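PDB 1IXK: methyltransferase from Pyrococcus horikoshii, which probably methylates cytidine in RNA at carbon 5, most likely tRNA, using S-adenosyl-L-methionine as the methyl donor. Local coordinates for residues A123-P129 and Y147-V151. Residues are numbered along the deposited sequence; the frame is centred on the assembly and turned at random.
Sequences ADMAAAP and YAFDV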
loop_
_atom_site.group_PDB
_atom_site.type_symbol
_atom_site.label_atom_id
_atom_site.label_comp_id
_atom_site.label_asym_id
_atom_site.label_seq_id
_atom_site.Cartn_x
_atom_site.Cartn_y
_atom_site.Cartn_z
ATOM N N ALA A 123 13.747 -4.605 -3.297
ATOM C CA ALA A 123 13.877 -3.762 -2.117
ATOM C C ALA A 123 12.516 -3.247 -1.664
ATOM O O ALA A 123 11.677 -2.878 -2.484
ATOM C CB ALA A 123 14.809 -2.579 -2.401
ATOM N N ASP A 124 12.287 -3.255 -0.354
ATOM C CA ASP A 124 11.057 -2.708 0.213
ATOM C C ASP A 124 11.560 -1.438 0.890
ATOM O O ASP A 124 12.333 -1.509 1.838
ATOM C CB ASP A 124 10.453 -3.647 1.259
ATOM C CG ASP A 124 9.093 -3.173 1.745
ATOM O OD1 ASP A 124 8.802 -1.962 1.601
ATOM O OD2 ASP A 124 8.319 -4.003 2.278
HETATM N N MSE A 125 11.154 -0.277 0.391
HETATM C CA MSE A 125 11.621 0.980 0.960
HETATM C C MSE A 125 10.746 1.519 2.084
HETATM O O MSE A 125 10.868 2.682 2.466
HETATM C CB MSE A 125 11.764 2.031 -0.147
HETATM C CG MSE A 125 12.973 1.804 -1.064
HETATM SE SE MSE A 125 13.092 3.088 -2.321
HETATM C CE MSE A 125 13.812 4.458 -1.328
ATOM N N ALA A 126 9.877 0.671 2.621
ATOM C CA ALA A 126 8.981 1.077 3.702
ATOM C C ALA A 126 9.743 1.546 4.933
ATOM O O ALA A 126 10.863 1.101 5.193
ATOM C CB ALA A 126 8.062 -0.078 4.082
ATOM N N ALA A 127 9.130 2.451 5.689
ATOM C CA ALA A 127 9.739 2.953 6.914
ATOM C C ALA A 127 9.586 1.870 7.977
ATOM O O ALA A 127 10.442 1.705 8.848
ATOM C CB ALA A 127 9.041 4.229 7.363
ATOM N N ALA A 128 8.486 1.131 7.895
ATOM C CA ALA A 128 8.209 0.054 8.837
ATOM C C ALA A 128 7.923 -1.238 8.076
ATOM O O ALA A 128 6.773 -1.654 7.949
ATOM C CB ALA A 128 7.024 0.424 9.714
ATOM N N PRO A 129 8.975 -1.885 7.552
ATOM C CA PRO A 129 8.830 -3.137 6.800
ATOM C C PRO A 129 8.113 -4.180 7.646
ATOM O O PRO A 129 8.288 -4.222 8.866
ATOM C CB PRO A 129 10.275 -3.547 6.516
ATOM C CG PRO A 129 11.021 -2.251 6.549
ATOM C CD PRO A 129 10.394 -1.516 7.694
ATOM N N TYR A 147 15.710 -6.642 0.213
ATOM C CA TYR A 147 16.385 -5.769 1.168
ATOM C C TYR A 147 15.324 -4.858 1.783
ATOM O O TYR A 147 14.492 -4.302 1.065
ATOM C CB TYR A 147 17.444 -4.905 0.468
ATOM C CG TYR A 147 18.673 -5.661 0.015
ATOM C CD1 TYR A 147 18.707 -6.318 -1.214
ATOM C CD2 TYR A 147 19.806 -5.725 0.826
ATOM C CE1 TYR A 147 19.841 -7.020 -1.627
ATOM C CE2 TYR A 147 20.946 -6.423 0.426
ATOM C CZ TYR A 147 20.957 -7.066 -0.803
ATOM O OH TYR A 147 22.092 -7.735 -1.208
ATOM N N ALA A 148 15.348 -4.712 3.105
ATOM C CA ALA A 148 14.391 -3.851 3.801
ATOM C C ALA A 148 15.144 -3.032 4.846
ATOM O O ALA A 148 16.192 -3.456 5.337
ATOM C CB ALA A 148 13.302 -4.686 4.464
ATOM N N PHE A 149 14.602 -1.861 5.175
ATOM C CA PHE A 149 15.231 -0.945 6.126
ATOM C C PHE A 149 14.266 -0.453 7.203
ATOM O O PHE A 149 13.118 -0.116 6.913
ATOM C CB PHE A 149 15.780 0.285 5.385
ATOM C CG PHE A 149 16.651 -0.041 4.200
ATOM C CD1 PHE A 149 16.104 -0.584 3.040
ATOM C CD2 PHE A 149 18.018 0.217 4.239
ATOM C CE1 PHE A 149 16.907 -0.865 1.935
ATOM C CE2 PHE A 149 18.830 -0.060 3.137
ATOM C CZ PHE A 149 18.274 -0.603 1.983
ATOM N N ASP A 150 14.741 -0.405 8.443
ATOM C CA ASP A 150 13.938 0.085 9.562
ATOM C C ASP A 150 14.885 0.788 10.531
ATOM O O ASP A 150 15.865 0.195 10.976
ATOM C CB ASP A 150 13.246 -1.072 10.285
ATOM C CG ASP A 150 12.099 -0.605 11.183
ATOM O OD1 ASP A 150 12.147 0.543 11.683
ATOM O OD2 ASP A 150 11.151 -1.392 11.391
ATOM N N VAL A 151 14.604 2.048 10.851
ATOM C CA VAL A 151 15.453 2.801 11.774
ATOM C C VAL A 151 15.179 2.420 13.229
ATOM O O VAL A 151 15.948 2.771 14.125
ATOM C CB VAL A 151 15.240 4.322 11.614
ATOM C CG1 VAL A 151 15.570 4.747 10.182
ATOM C CG2 VAL A 151 13.800 4.689 11.963
HETATM O O HOH W 1 12.777 3.258 8.842
HETATM O O HOH W 2 10.373 -3.737 10.591
#
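Ala123 pairs with Tyr147 in parallel, and Asp124 N gives Tyr147 O a nearly straight hydrogen bond of 2.8 Å, the one direct backbone hydrogen bond between the segments. The same oxygen also takes a CA-H contact from Ala123 CA at 3.3 Å. Beyond this pair the chains part, and water 1 bridges the widening gap, donating to Ala127 O and accepting from Val151 N.

Apolar packing is confined to Pro129 CB, 3.8 Å from Ala148 CB. Proline suits this spot because its compact, puckered ring offers CB, CG and CD to the neighbouring strand and its backbone has no N-H to satisfy; the small alanine lets it come close.

Carbonyl oxygens meet carbon as well: Pro129 CG comes within 3.0 Å of Phe149 O, and Asp124 O meets the edge of the Phe149 ring near its plane, 4.1 Å from CD1.

Two aspartates supply the side-chain polar contacts. With CG anti to its backbone N (chi1 -173°), Asp124 swings its carboxylate away from the neighbouring strand; short enough to reach back to the loop, its OD1 receives Ala126 N at 3.0 Å from above the carboxylate plane, closing an Asx turn, and OD2 bonds Thr133. Asp150 uses both oxygens: OD1 holds Asp152 N and Arg155, the latter in a salt bridge, and OD2 reaches Pro129 O through water 2. Replacing Asp150 by alanine is likely to leave Arg155 and Asp152 N without this acceptor and to break that water link.

Ala126 to Pro129 and Asp150 belong to the predicted S-adenosyl-L-methionine site, at the carboxyl ends of adjacent strands as in Rossmann-like methyltransferases. Strands 121-124 and 145-149 are joined through helix 131-139 as a beta-alpha-beta crossover; strand 188-194 flanks the first and strand 171-174 the second.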